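Local coordinates for protein aspartate aminotransferase (Giardia lamblia, PDB 3MEB) that probably catalyses the pyridoxal-phosphate-dependent transfer of an amino group from L-aspartate to 2-oxoglutarate, giving oxaloacetate and L-glutamate, at residues 172-180 with 190-198. Sequence-based numbering, arbitrary orientation.
Sequences PYKEYTYLR and SNTKKDIQS. With EDO (1,2-ethanediol), chain J.
Strand 174-176, at one edge of the large mixed sheet of this aspartate aminotransferase, meets helix 189-198 where the strand ends, and T177, the first residue beyond it, carries the contact through three hydrogen bonds to D195 and T192. The N-to-C directions of strand and helix make an angle of 140°, closer to antiparallel than to parallel, and their axes approach to 8.4 Å. One carboxylate oxygen of D195 serves both hydrogen-bond donors of T177, the amide and the hydroxyl. T177 N gives its hydrogen to D195 OD2 over 2.7 Å, somewhat bent and onto the anti lone pair, while T177 OG1 donates to D195 OD2 at 2.8 Å from the syn side, 33° out of the carboxylate plane. The double grip is possible because OG1 lies beside its own backbone N (chi1 -67°), so hydroxyl and amide face the same acceptor. One helical turn before D195, the T192 hydroxyl returns a bond to the T177 carbonyl: T192 OG1 to T177 O is 2.7 Å, the donor standing above the carbonyl plane. Both backbone polar groups of T177 are thus tied to the helix. Carbon contacts flank these bonds. N191 CB lies 3.9 Å from T177 CG2. Y176 CB rests on D195 CB at 3.9 Å, and the Y176 ring lies alongside T192, with its hydroxyl bonded to L206 O. I196 packs on helix 221-234, joining helix 189-198 to its neighbour beside the edge strand, as in the alpha/beta sandwich of the large domain of fold-type I pyridoxal-phosphate enzymes.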
ATOM      1  N   PRO A 172     -15.380  -0.684  20.888  1.00 11.39           N
ATOM      2  CA  PRO A 172     -15.045  -2.105  20.850  1.00 10.83           C
ATOM      3  C   PRO A 172     -15.830  -2.886  19.787  1.00  9.69           C
ATOM      4  O   PRO A 172     -16.980  -2.569  19.505  1.00  8.33           O
ATOM      5  CB  PRO A 172     -15.417  -2.590  22.267  1.00 10.97           C
ATOM      6  CG  PRO A 172     -16.278  -1.534  22.839  1.00 11.53           C
ATOM      7  CD  PRO A 172     -15.794  -0.263  22.239  1.00 11.43           C
ATOM      8  N   TYR A 173     -15.189  -3.890  19.194  1.00  8.42           N
ATOM      9  CA  TYR A 173     -15.893  -4.831  18.349  1.00  7.52           C
ATOM     10  C   TYR A 173     -16.694  -5.768  19.245  1.00  5.92           C
ATOM     11  O   TYR A 173     -16.324  -5.964  20.414  1.00  4.80           O
ATOM     12  CB  TYR A 173     -14.896  -5.632  17.486  1.00  8.13           C
ATOM     13  CG  TYR A 173     -13.891  -6.432  18.273  1.00 10.67           C
ATOM     14  CD1 TYR A 173     -14.223  -7.691  18.814  1.00 11.73           C
ATOM     15  CD2 TYR A 173     -12.603  -5.950  18.484  1.00 12.24           C
ATOM     16  CE1 TYR A 173     -13.292  -8.424  19.547  1.00 12.42           C
ATOM     17  CE2 TYR A 173     -11.677  -6.669  19.222  1.00 12.42           C
ATOM     18  CZ  TYR A 173     -12.020  -7.902  19.747  1.00 13.08           C
ATOM     19  OH  TYR A 173     -11.086  -8.611  20.463  1.00 13.52           O
ATOM     20  N   LYS A 174     -17.776  -6.339  18.699  1.00  4.46           N
ATOM     21  CA  LYS A 174     -18.491  -7.469  19.303  1.00  3.49           C
ATOM     22  C   LYS A 174     -18.108  -8.794  18.631  1.00  3.57           C
ATOM     23  O   LYS A 174     -17.378  -8.812  17.608  1.00  2.67           O
ATOM     24  CB  LYS A 174     -20.001  -7.249  19.232  1.00  3.42           C
ATOM     25  N   GLU A 175     -18.584  -9.899  19.227  1.00  2.93           N
ATOM     26  CA  GLU A 175     -18.271 -11.203  18.742  1.00  3.35           C
ATOM     27  C   GLU A 175     -19.555 -12.004  18.544  1.00  3.03           C
ATOM     28  O   GLU A 175     -20.544 -11.816  19.255  1.00  2.00           O
ATOM     29  CB  GLU A 175     -17.350 -11.922  19.704  1.00  3.86           C
ATOM     30  CG  GLU A 175     -15.996 -11.228  19.909  1.00  6.84           C
ATOM     31  CD  GLU A 175     -15.107 -12.013  20.859  1.00  7.85           C
ATOM     32  OE1 GLU A 175     -15.488 -12.157  22.030  1.00 11.39           O
ATOM     33  OE2 GLU A 175     -14.052 -12.502  20.420  1.00  9.17           O
ATOM     34  N   TYR A 176     -19.516 -12.903  17.581  1.00  2.00           N
ATOM     35  CA  TYR A 176     -20.529 -13.941  17.479  1.00  2.10           C
ATOM     36  C   TYR A 176     -19.852 -15.272  17.754  1.00  2.82           C
ATOM     37  O   TYR A 176     -18.657 -15.433  17.498  1.00  2.42           O
ATOM     38  CB  TYR A 176     -21.258 -13.917  16.136  1.00  2.00           C
ATOM     39  CG  TYR A 176     -20.431 -14.129  14.896  1.00  2.00           C
ATOM     40  CD1 TYR A 176     -20.211 -15.411  14.396  1.00  2.00           C
ATOM     41  CD2 TYR A 176     -19.893 -13.060  14.199  1.00  2.00           C
ATOM     42  CE1 TYR A 176     -19.481 -15.629  13.271  1.00  2.00           C
ATOM     43  CE2 TYR A 176     -19.135 -13.267  13.047  1.00  2.00           C
ATOM     44  CZ  TYR A 176     -18.908 -14.544  12.604  1.00  2.00           C
ATOM     45  OH  TYR A 176     -18.195 -14.768  11.462  1.00  2.00           O
ATOM     46  N   THR A 177     -20.613 -16.211  18.306  1.00  3.17           N
ATOM     47  CA  THR A 177     -20.081 -17.508  18.632  1.00  3.18           C
ATOM     48  C   THR A 177     -19.627 -18.202  17.349  1.00  3.71           C
ATOM     49  O   THR A 177     -20.370 -18.288  16.352  1.00  3.63           O
ATOM     50  CB  THR A 177     -21.126 -18.393  19.310  1.00  3.33           C
ATOM     51  OG1 THR A 177     -21.436 -17.845  20.589  1.00  2.51           O
ATOM     52  CG2 THR A 177     -20.612 -19.803  19.474  1.00  4.36           C
ATOM     53  N   TYR A 178     -18.408 -18.699  17.404  1.00  3.26           N
ATOM     54  CA  TYR A 178     -17.890 -19.522  16.332  1.00  4.09           C
ATOM     55  C   TYR A 178     -17.632 -20.944  16.856  1.00  4.25           C
ATOM     56  O   TYR A 178     -18.563 -21.746  16.799  1.00  4.95           O
ATOM     57  CB  TYR A 178     -16.709 -18.844  15.655  1.00  4.06           C
ATOM     58  CG  TYR A 178     -16.442 -19.406  14.269  1.00  3.41           C
ATOM     59  CD1 TYR A 178     -17.221 -19.023  13.190  1.00  2.47           C
ATOM     60  CD2 TYR A 178     -15.426 -20.307  14.051  1.00  3.54           C
ATOM     61  CE1 TYR A 178     -17.000 -19.519  11.933  1.00  2.39           C
ATOM     62  CE2 TYR A 178     -15.181 -20.828  12.753  1.00  4.21           C
ATOM     63  CZ  TYR A 178     -15.986 -20.402  11.712  1.00  3.54           C
ATOM     64  OH  TYR A 178     -15.815 -20.874  10.438  1.00  2.16           O
ATOM     65  N   LEU A 179     -16.447 -21.277  17.382  1.00  4.70           N
ATOM     66  CA  LEU A 179     -16.181 -22.643  17.899  1.00  5.77           C
ATOM     67  C   LEU A 179     -16.795 -22.860  19.263  1.00  7.44           C
ATOM     68  O   LEU A 179     -17.045 -21.899  19.991  1.00  6.82           O
ATOM     69  CB  LEU A 179     -14.683 -22.900  18.021  1.00  5.72           C
ATOM     70  CG  LEU A 179     -13.825 -22.830  16.757  1.00  5.39           C
ATOM     71  CD1 LEU A 179     -12.351 -23.129  17.135  1.00  5.69           C
ATOM     72  CD2 LEU A 179     -14.369 -23.786  15.675  1.00  4.00           C
ATOM     73  N   ARG A 180     -16.961 -24.127  19.635  1.00  9.17           N
ATOM     74  CA  ARG A 180     -17.579 -24.521  20.916  1.00 10.92           C
ATOM     75  C   ARG A 180     -16.788 -24.090  22.113  1.00 11.91           C
ATOM     76  O   ARG A 180     -15.566 -24.144  22.094  1.00 12.87           O
ATOM     77  CB  ARG A 180     -17.709 -26.034  21.032  1.00 11.12           C
ATOM     78  CG  ARG A 180     -18.403 -26.687  19.898  1.00 13.49           C
ATOM     79  CD  ARG A 180     -19.124 -27.918  20.305  1.00 18.08           C
ATOM     80  NE  ARG A 180     -18.317 -28.844  21.095  1.00 19.55           N
ATOM     81  CZ  ARG A 180     -18.327 -30.171  20.934  1.00 21.46           C
ATOM     82  NH1 ARG A 180     -19.060 -30.749  19.977  1.00 19.07           N
ATOM     83  NH2 ARG A 180     -17.565 -30.931  21.712  1.00 21.81           N
ATOM     84  N   SER A 190     -25.865 -23.417  16.758  1.00  5.01           N
ATOM     85  CA  SER A 190     -27.052 -22.964  17.476  1.00  5.41           C
ATOM     86  C   SER A 190     -26.815 -21.565  18.061  1.00  4.24           C
ATOM     87  O   SER A 190     -27.623 -20.632  17.864  1.00  3.38           O
ATOM     88  CB  SER A 190     -27.391 -24.001  18.565  1.00  5.21           C
ATOM     89  OG  SER A 190     -28.684 -23.806  19.096  1.00 11.41           O
ATOM     90  N   ASN A 191     -25.719 -21.402  18.790  1.00  3.88           N
ATOM     91  CA  ASN A 191     -25.370 -20.068  19.318  1.00  4.35           C
ATOM     92  C   ASN A 191     -24.943 -19.041  18.268  1.00  3.67           C
ATOM     93  O   ASN A 191     -25.196 -17.836  18.424  1.00  3.62           O
ATOM     94  CB  ASN A 191     -24.359 -20.186  20.473  1.00  4.70           C
ATOM     95  CG  ASN A 191     -25.034 -20.711  21.758  1.00  6.22           C
ATOM     96  OD1 ASN A 191     -24.540 -21.617  22.422  1.00  8.09           O
ATOM     97  ND2 ASN A 191     -26.216 -20.195  22.041  1.00  4.62           N
ATOM     98  N   THR A 192     -24.293 -19.491  17.196  1.00  3.05           N
ATOM     99  CA  THR A 192     -24.000 -18.613  16.088  1.00  2.47           C
ATOM    100  C   THR A 192     -25.278 -17.881  15.629  1.00  2.64           C
ATOM    101  O   THR A 192     -25.304 -16.654  15.517  1.00  3.23           O
ATOM    102  CB  THR A 192     -23.363 -19.391  14.893  1.00  3.30           C
ATOM    103  OG1 THR A 192     -22.168 -20.076  15.320  1.00  2.00           O
ATOM    104  CG2 THR A 192     -23.055 -18.427  13.783  1.00  2.00           C
ATOM    105  N   LYS A 193     -26.340 -18.633  15.371  1.00  2.00           N
ATOM    106  CA  LYS A 193     -27.585 -18.061  14.932  1.00  2.05           C
ATOM    107  C   LYS A 193     -28.220 -17.129  15.966  1.00  2.17           C
ATOM    108  O   LYS A 193     -28.714 -16.061  15.602  1.00  2.00           O
ATOM    109  CB  LYS A 193     -28.568 -19.163  14.610  1.00  2.00           C
ATOM    110  CG  LYS A 193     -28.189 -19.915  13.367  1.00  2.32           C
ATOM    111  CD  LYS A 193     -29.272 -20.975  13.026  1.00  4.59           C
ATOM    112  CE  LYS A 193     -29.297 -22.157  14.026  1.00  4.97           C
ATOM    113  NZ  LYS A 193     -30.358 -23.174  13.688  1.00  5.24           N
ATOM    114  N   LYS A 194     -28.184 -17.518  17.239  1.00  2.65           N
ATOM    115  CA  LYS A 194     -28.765 -16.672  18.311  1.00  3.88           C
ATOM    116  C   LYS A 194     -28.065 -15.350  18.367  1.00  4.05           C
ATOM    117  O   LYS A 194     -28.707 -14.310  18.499  1.00  4.42           O
ATOM    118  CB  LYS A 194     -28.707 -17.366  19.679  1.00  3.92           C
ATOM    119  CG  LYS A 194     -29.711 -18.530  19.768  1.00  7.91           C
ATOM    120  CD  LYS A 194     -29.472 -19.464  20.968  1.00 11.15           C
ATOM    121  CE  LYS A 194     -30.477 -20.607  21.006  1.00 13.25           C
ATOM    122  NZ  LYS A 194     -30.417 -21.313  22.313  1.00 15.36           N
ATOM    123  N   ASP A 195     -26.734 -15.399  18.253  1.00  4.09           N
ATOM    124  CA  ASP A 195     -25.918 -14.214  18.344  1.00  4.75           C
ATOM    125  C   ASP A 195     -26.223 -13.239  17.203  1.00  4.79           C
ATOM    126  O   ASP A 195     -26.322 -12.018  17.418  1.00  4.29           O
ATOM    127  CB  ASP A 195     -24.444 -14.594  18.358  1.00  4.07           C
ATOM    128  CG  ASP A 195     -23.978 -15.103  19.710  1.00  4.44           C
ATOM    129  OD1 ASP A 195     -24.766 -15.085  20.699  1.00  5.02           O
ATOM    130  OD2 ASP A 195     -22.807 -15.518  19.801  1.00  3.38           O
ATOM    131  N   ILE A 196     -26.421 -13.774  16.003  1.00  4.84           N
ATOM    132  CA  ILE A 196     -26.642 -12.931  14.816  1.00  4.58           C
ATOM    133  C   ILE A 196     -28.070 -12.431  14.820  1.00  4.87           C
ATOM    134  O   ILE A 196     -28.354 -11.282  14.434  1.00  4.47           O
ATOM    135  CB  ILE A 196     -26.278 -13.678  13.504  1.00  4.02           C
ATOM    136  CG1 ILE A 196     -24.802 -14.035  13.526  1.00  2.79           C
ATOM    137  CG2 ILE A 196     -26.594 -12.849  12.260  1.00  2.36           C
ATOM    138  CD1 ILE A 196     -24.317 -14.790  12.270  1.00  2.33           C
ATOM    139  N   GLN A 197     -28.963 -13.260  15.338  1.00  5.37           N
ATOM    140  CA  GLN A 197     -30.369 -12.871  15.483  1.00  5.90           C
ATOM    141  C   GLN A 197     -30.586 -11.807  16.574  1.00  5.16           C
ATOM    142  O   GLN A 197     -31.473 -10.989  16.426  1.00  6.26           O
ATOM    143  CB  GLN A 197     -31.262 -14.108  15.744  1.00  6.83           C
ATOM    144  CG  GLN A 197     -32.788 -13.836  15.805  1.00  9.10           C
ATOM    145  CD  GLN A 197     -33.429 -13.664  14.429  1.00 12.41           C
ATOM    146  OE1 GLN A 197     -33.240 -14.499  13.541  1.00 17.44           O
ATOM    147  NE2 GLN A 197     -34.210 -12.594  14.254  1.00 14.70           N
ATOM    148  N   SER A 198     -29.772 -11.832  17.631  0.50  4.67           N
ATOM    149  CA  SER A 198     -29.928 -10.926  18.778  0.50  4.08           C
ATOM    150  C   SER A 198     -29.250  -9.557  18.606  0.50  3.93           C
ATOM    151  O   SER A 198     -29.553  -8.614  19.340  0.50  3.04           O
ATOM    152  CB  SER A 198     -29.386 -11.605  20.035  0.50  4.26           C
ATOM    153  OG  SER A 198     -30.163 -12.745  20.344  0.50  2.89           O
TER
HETATM  154  C1  EDO J 506     -16.935 -19.124   8.011  1.00 16.01           C
HETATM  155  O1  EDO J 506     -15.920 -18.622   8.900  1.00 13.92           O
HETATM  156  C2  EDO J 506     -16.356 -20.191   7.082  1.00 15.87           C
HETATM  157  O2  EDO J 506     -17.345 -21.017   6.478  1.00 15.93           O